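Local atomic coordinates of amorpha-4,11-diene synthase (Artemisia annua, PDB entry 4GAX), a protein that probably cyclises farnesyl diphosphate to a sesquiterpene, the crystallised form being an engineered alpha-bisabolol synthase. Residues R119-F133 against E162-E174. Sequence-based numbering, arbitrary orientation.
Sequences RSSLWFRLMRKQGYF and ELYEATSMRVPGE
E174 OE1 is gripped twice: R128 NH1 approaches its syn lone pair at 3.0 Å, while the backbone N of V171 comes from above the carboxylate plane. R128 NH2 completes an end-on, two-nitrogen salt bridge by meeting E174 OE2 at 2.7 Å, nearly straight (174°), and the guanidinium and carboxylate lie only 20° from coplanar. NH1 also donates to M169 O at 3.0 Å, and NH2 has a further acceptor in V134 O. The guanidinium is sandwiched, with F124 CZ centred over one face and F133 CE2 nearer the rim of the other. Between helix segments 120-129 and 162-167, whose axes run 27° apart, A166 CB meets F124 CD2 at 3.8 Å. M169, bent at chi2 and chi3, curls back so that CG packs on R125 CG at 3.7 Å and CE reaches the backbone of K129. A water links E162 O to NE of R125, whose NH2 forms a salt bridge with D85. At the far end R119 NH2, also salt-bridged to E158, pairs ionically with E162 OE2 at 2.6 Å. Ionic clamps thus bracket a mixed helix interface, and the fully engaged R128 probably keeps its charge while holding M169 and E174 against helix 120-129.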
loop_
_atom_site.group_PDB
_atom_site.type_symbol
_atom_site.label_atom_id
_atom_site.label_comp_id
_atom_site.label_asym_id
_atom_site.label_seq_id
_atom_site.Cartn_x
_atom_site.Cartn_y
_atom_site.Cartn_z
ATOM N N ARG A 119 -15.814 21.657 7.849
ATOM C CA ARG A 119 -15.162 20.402 7.474
ATOM C C ARG A 119 -15.584 19.936 6.087
ATOM O O ARG A 119 -15.701 18.732 5.840
ATOM C CB ARG A 119 -15.452 19.308 8.520
ATOM C CG ARG A 119 -15.512 19.828 9.955
ATOM C CD ARG A 119 -14.617 19.076 10.894
ATOM N NE ARG A 119 -13.243 19.531 10.799
ATOM C CZ ARG A 119 -12.514 19.942 11.830
ATOM N NH1 ARG A 119 -13.022 19.965 13.056
ATOM N NH2 ARG A 119 -11.266 20.331 11.624
ATOM N N SER A 120 -15.801 20.878 5.175
ATOM C CA SER A 120 -16.152 20.490 3.817
ATOM C C SER A 120 -14.992 19.755 3.131
ATOM O O SER A 120 -15.210 18.746 2.455
ATOM C CB SER A 120 -16.697 21.684 2.993
ATOM O OG SER A 120 -15.831 22.796 3.042
ATOM N N SER A 121 -13.758 20.229 3.324
ATOM C CA SER A 121 -12.597 19.540 2.751
ATOM C C SER A 121 -12.431 18.129 3.335
ATOM O O SER A 121 -12.044 17.173 2.635
ATOM C CB SER A 121 -11.327 20.355 3.002
ATOM O OG SER A 121 -11.385 21.589 2.303
ATOM N N LEU A 122 -12.701 17.999 4.628
ATOM C CA LEU A 122 -12.590 16.699 5.290
ATOM C C LEU A 122 -13.695 15.772 4.795
ATOM O O LEU A 122 -13.466 14.589 4.530
ATOM C CB LEU A 122 -12.670 16.865 6.817
ATOM C CG LEU A 122 -12.683 15.559 7.611
ATOM C CD1 LEU A 122 -11.399 14.766 7.317
ATOM C CD2 LEU A 122 -12.845 15.809 9.093
ATOM N N TRP A 123 -14.894 16.315 4.642
ATOM C CA TRP A 123 -16.007 15.514 4.154
ATOM C C TRP A 123 -15.653 14.921 2.798
ATOM O O TRP A 123 -15.848 13.728 2.567
ATOM C CB TRP A 123 -17.273 16.365 4.048
ATOM C CG TRP A 123 -18.354 15.747 3.193
ATOM C CD1 TRP A 123 -19.271 14.814 3.582
ATOM C CD2 TRP A 123 -18.630 16.034 1.809
ATOM N NE1 TRP A 123 -20.108 14.498 2.524
ATOM C CE2 TRP A 123 -19.728 15.230 1.424
ATOM C CE3 TRP A 123 -18.051 16.886 0.858
ATOM C CZ2 TRP A 123 -20.270 15.263 0.138
ATOM C CZ3 TRP A 123 -18.580 16.917 -0.422
ATOM C CH2 TRP A 123 -19.683 16.114 -0.771
ATOM N N PHE A 124 -15.099 15.757 1.922
ATOM C CA PHE A 124 -14.796 15.350 0.555
ATOM C C PHE A 124 -13.822 14.174 0.560
ATOM O O PHE A 124 -14.036 13.168 -0.124
ATOM C CB PHE A 124 -14.212 16.548 -0.208
ATOM C CG PHE A 124 -13.703 16.223 -1.580
ATOM C CD1 PHE A 124 -14.560 16.195 -2.664
ATOM C CD2 PHE A 124 -12.351 15.981 -1.788
ATOM C CE1 PHE A 124 -14.081 15.910 -3.955
ATOM C CE2 PHE A 124 -11.859 15.713 -3.054
ATOM C CZ PHE A 124 -12.732 15.669 -4.147
ATOM N N ARG A 125 -12.749 14.309 1.327
ATOM C CA ARG A 125 -11.716 13.286 1.355
ATOM C C ARG A 125 -12.194 11.975 1.989
ATOM O O ARG A 125 -11.923 10.893 1.467
ATOM C CB ARG A 125 -10.468 13.811 2.074
ATOM C CG ARG A 125 -9.363 12.777 2.175
ATOM C CD ARG A 125 -8.089 13.366 2.755
ATOM N NE ARG A 125 -8.238 13.765 4.162
ATOM C CZ ARG A 125 -8.331 12.905 5.178
ATOM N NH1 ARG A 125 -8.282 11.593 4.951
ATOM N NH2 ARG A 125 -8.456 13.356 6.423
ATOM N N LEU A 126 -12.904 12.068 3.112
ATOM C CA LEU A 126 -13.436 10.863 3.766
ATOM C C LEU A 126 -14.466 10.148 2.908
ATOM O O LEU A 126 -14.523 8.900 2.892
ATOM C CB LEU A 126 -14.045 11.182 5.135
ATOM C CG LEU A 126 -13.177 11.744 6.252
ATOM C CD1 LEU A 126 -14.007 11.804 7.562
ATOM C CD2 LEU A 126 -11.903 10.925 6.445
ATOM N N MET A 127 -15.292 10.913 2.198
ATOM C CA MET A 127 -16.237 10.291 1.279
ATOM C C MET A 127 -15.503 9.516 0.177
ATOM O O MET A 127 -15.788 8.344 -0.062
ATOM C CB MET A 127 -17.190 11.333 0.667
ATOM C CG MET A 127 -18.223 11.889 1.663
ATOM S SD MET A 127 -19.390 10.650 2.299
ATOM C CE MET A 127 -18.656 10.268 3.870
ATOM N N ARG A 128 -14.546 10.164 -0.486
ATOM C CA ARG A 128 -13.823 9.520 -1.591
ATOM C C ARG A 128 -12.986 8.340 -1.108
ATOM O O ARG A 128 -12.892 7.332 -1.790
ATOM C CB ARG A 128 -12.941 10.532 -2.354
ATOM C CG ARG A 128 -13.774 11.437 -3.283
ATOM C CD ARG A 128 -12.941 12.040 -4.425
ATOM N NE ARG A 128 -13.818 12.745 -5.374
ATOM C CZ ARG A 128 -13.376 13.414 -6.434
ATOM N NH1 ARG A 128 -12.078 13.431 -6.694
ATOM N NH2 ARG A 128 -14.227 14.066 -7.222
ATOM N N LYS A 129 -12.386 8.469 0.068
ATOM C CA LYS A 129 -11.643 7.352 0.656
ATOM C C LYS A 129 -12.574 6.147 0.858
ATOM O O LYS A 129 -12.158 4.997 0.719
ATOM C CB LYS A 129 -11.004 7.777 1.976
ATOM C CG LYS A 129 -10.262 6.674 2.762
ATOM C CD LYS A 129 -9.555 7.277 3.996
ATOM C CE LYS A 129 -8.935 6.189 4.898
ATOM N NZ LYS A 129 -8.505 4.991 4.123
ATOM N N GLN A 130 -13.838 6.420 1.161
ATOM C CA GLN A 130 -14.830 5.374 1.395
ATOM C C GLN A 130 -15.342 4.803 0.071
ATOM O O GLN A 130 -16.067 3.797 0.034
ATOM C CB GLN A 130 -15.977 5.935 2.258
ATOM C CG GLN A 130 -16.953 4.908 2.827
ATOM C CD GLN A 130 -16.344 3.996 3.870
ATOM O OE1 GLN A 130 -15.190 4.170 4.279
ATOM N NE2 GLN A 130 -17.124 3.003 4.308
ATOM N N GLY A 131 -14.939 5.420 -1.032
ATOM C CA GLY A 131 -15.358 4.936 -2.336
ATOM C C GLY A 131 -16.517 5.718 -2.935
ATOM O O GLY A 131 -16.999 5.367 -4.013
ATOM N N TYR A 132 -16.994 6.761 -2.247
ATOM C CA TYR A 132 -18.094 7.562 -2.806
ATOM C C TYR A 132 -17.525 8.660 -3.700
ATOM O O TYR A 132 -16.822 9.548 -3.217
ATOM C CB TYR A 132 -18.939 8.217 -1.706
ATOM C CG TYR A 132 -19.603 7.252 -0.757
ATOM C CD1 TYR A 132 -19.287 7.250 0.598
ATOM C CD2 TYR A 132 -20.561 6.349 -1.210
ATOM C CE1 TYR A 132 -19.901 6.355 1.484
ATOM C CE2 TYR A 132 -21.173 5.456 -0.337
ATOM C CZ TYR A 132 -20.843 5.464 1.005
ATOM O OH TYR A 132 -21.462 4.585 1.872
ATOM N N PHE A 133 -17.836 8.604 -4.993
ATOM C CA PHE A 133 -17.283 9.543 -5.974
ATOM C C PHE A 133 -18.027 10.884 -5.893
ATOM O O PHE A 133 -18.660 11.342 -6.853
ATOM C CB PHE A 133 -17.380 8.941 -7.383
ATOM C CG PHE A 133 -16.426 9.544 -8.392
ATOM C CD1 PHE A 133 -16.121 8.849 -9.562
ATOM C CD2 PHE A 133 -15.847 10.794 -8.191
ATOM C CE1 PHE A 133 -15.261 9.387 -10.511
ATOM C CE2 PHE A 133 -14.989 11.339 -9.140
ATOM C CZ PHE A 133 -14.697 10.636 -10.299
ATOM N N GLU A 162 -6.541 20.693 5.728
ATOM C CA GLU A 162 -7.610 19.788 5.304
ATOM C C GLU A 162 -7.837 19.889 3.800
ATOM O O GLU A 162 -8.135 18.889 3.129
ATOM C CB GLU A 162 -8.931 20.070 6.045
ATOM C CG GLU A 162 -8.945 19.661 7.513
ATOM C CD GLU A 162 -10.295 19.931 8.192
ATOM O OE1 GLU A 162 -11.137 20.657 7.609
ATOM O OE2 GLU A 162 -10.517 19.406 9.308
ATOM N N LEU A 163 -7.708 21.099 3.268
ATOM C CA LEU A 163 -7.914 21.309 1.836
ATOM C C LEU A 163 -6.780 20.673 1.040
ATOM O O LEU A 163 -7.010 20.010 0.018
ATOM C CB LEU A 163 -8.005 22.813 1.532
ATOM C CG LEU A 163 -8.024 23.198 0.051
ATOM C CD1 LEU A 163 -9.236 22.603 -0.686
ATOM C CD2 LEU A 163 -8.024 24.729 -0.062
ATOM N N TYR A 164 -5.557 20.865 1.519
ATOM C CA TYR A 164 -4.398 20.252 0.891
ATOM C C TYR A 164 -4.588 18.725 0.819
ATOM O O TYR A 164 -4.415 18.111 -0.239
ATOM C CB TYR A 164 -3.126 20.619 1.650
ATOM C CG TYR A 164 -1.921 19.789 1.256
ATOM C CD1 TYR A 164 -1.148 20.124 0.146
ATOM C CD2 TYR A 164 -1.554 18.668 1.998
ATOM C CE1 TYR A 164 -0.023 19.335 -0.220
ATOM C CE2 TYR A 164 -0.444 17.882 1.641
ATOM C CZ TYR A 164 0.311 18.218 0.539
ATOM O OH TYR A 164 1.403 17.430 0.205
ATOM N N GLU A 165 -4.972 18.122 1.935
ATOM C CA GLU A 165 -5.142 16.672 1.955
ATOM C C GLU A 165 -6.225 16.222 0.981
ATOM O O GLU A 165 -6.070 15.182 0.322
ATOM C CB GLU A 165 -5.429 16.144 3.373
ATOM C CG GLU A 165 -4.343 16.453 4.404
ATOM C CD GLU A 165 -3.041 15.684 4.159
ATOM O OE1 GLU A 165 -2.919 15.003 3.111
ATOM O OE2 GLU A 165 -2.130 15.753 5.023
ATOM N N ALA A 166 -7.303 16.997 0.873
ATOM C CA ALA A 166 -8.368 16.669 -0.092
ATOM C C ALA A 166 -7.869 16.610 -1.551
ATOM O O ALA A 166 -8.353 15.787 -2.363
ATOM C CB ALA A 166 -9.509 17.659 0.027
ATOM N N THR A 167 -6.901 17.467 -1.886
ATOM C CA THR A 167 -6.399 17.542 -3.271
ATOM C C THR A 167 -5.787 16.218 -3.702
ATOM O O THR A 167 -5.788 15.889 -4.880
ATOM C CB THR A 167 -5.346 18.665 -3.482
ATOM O OG1 THR A 167 -4.139 18.335 -2.772
ATOM C CG2 THR A 167 -5.881 20.017 -2.986
ATOM N N SER A 168 -5.265 15.452 -2.748
ATOM C CA SER A 168 -4.673 14.145 -3.076
ATOM C C SER A 168 -5.658 13.134 -3.645
ATOM O O SER A 168 -5.228 12.144 -4.249
ATOM C CB SER A 168 -4.012 13.516 -1.853
ATOM O OG SER A 168 -2.996 14.369 -1.402
ATOM N N MET A 169 -6.958 13.364 -3.445
ATOM C CA MET A 169 -7.988 12.443 -3.924
ATOM C C MET A 169 -8.502 12.837 -5.288
ATOM O O MET A 169 -9.491 12.272 -5.756
ATOM C CB MET A 169 -9.205 12.415 -2.979
ATOM C CG MET A 169 -8.863 12.376 -1.508
ATOM S SD MET A 169 -8.067 10.841 -1.027
ATOM C CE MET A 169 -9.381 9.659 -1.267
ATOM N N ARG A 170 -7.869 13.811 -5.926
ATOM C CA ARG A 170 -8.415 14.330 -7.174
ATOM C C ARG A 170 -8.205 13.361 -8.324
ATOM O O ARG A 170 -7.253 12.559 -8.315
ATOM C CB ARG A 170 -7.793 15.683 -7.522
ATOM C CG ARG A 170 -6.371 15.615 -8.025
ATOM C CD ARG A 170 -5.732 17.024 -7.964
ATOM N NE ARG A 170 -4.342 17.036 -8.412
ATOM C CZ ARG A 170 -3.305 16.616 -7.686
ATOM N NH1 ARG A 170 -3.493 16.118 -6.474
ATOM N NH2 ARG A 170 -2.074 16.675 -8.187
ATOM N N VAL A 171 -9.104 13.435 -9.305
ATOM C CA VAL A 171 -8.972 12.671 -10.549
ATOM C C VAL A 171 -8.583 13.647 -11.678
ATOM O O VAL A 171 -8.481 14.861 -11.431
ATOM C CB VAL A 171 -10.279 11.887 -10.839
ATOM C CG1 VAL A 171 -10.707 11.102 -9.576
ATOM C CG2 VAL A 171 -11.403 12.837 -11.283
ATOM N N PRO A 172 -8.311 13.136 -12.895
ATOM C CA PRO A 172 -7.893 14.088 -13.935
ATOM C C PRO A 172 -8.989 15.087 -14.292
ATOM O O PRO A 172 -10.163 14.723 -14.351
ATOM C CB PRO A 172 -7.603 13.191 -15.141
ATOM C CG PRO A 172 -7.199 11.882 -14.522
ATOM C CD PRO A 172 -8.107 11.739 -13.321
ATOM N N GLY A 173 -8.599 16.339 -14.506
ATOM C CA GLY A 173 -9.517 17.353 -14.989
ATOM C C GLY A 173 -10.191 18.163 -13.896
ATOM O O GLY A 173 -10.988 19.048 -14.201
ATOM N N GLU A 174 -9.882 17.886 -12.630
ATOM C CA GLU A 174 -10.506 18.649 -11.546
ATOM C C GLU A 174 -9.697 19.901 -11.216
ATOM O O GLU A 174 -8.873 19.906 -10.296
ATOM C CB GLU A 174 -10.756 17.752 -10.322
ATOM C CG GLU A 174 -11.797 16.674 -10.658
ATOM C CD GLU A 174 -12.086 15.716 -9.527
ATOM O OE1 GLU A 174 -11.160 15.392 -8.743
ATOM O OE2 GLU A 174 -13.252 15.267 -9.430
HETATM O O HOH W 1 -9.158 16.662 4.179
HETATM O O HOH W 2 -12.918 22.376 5.225
#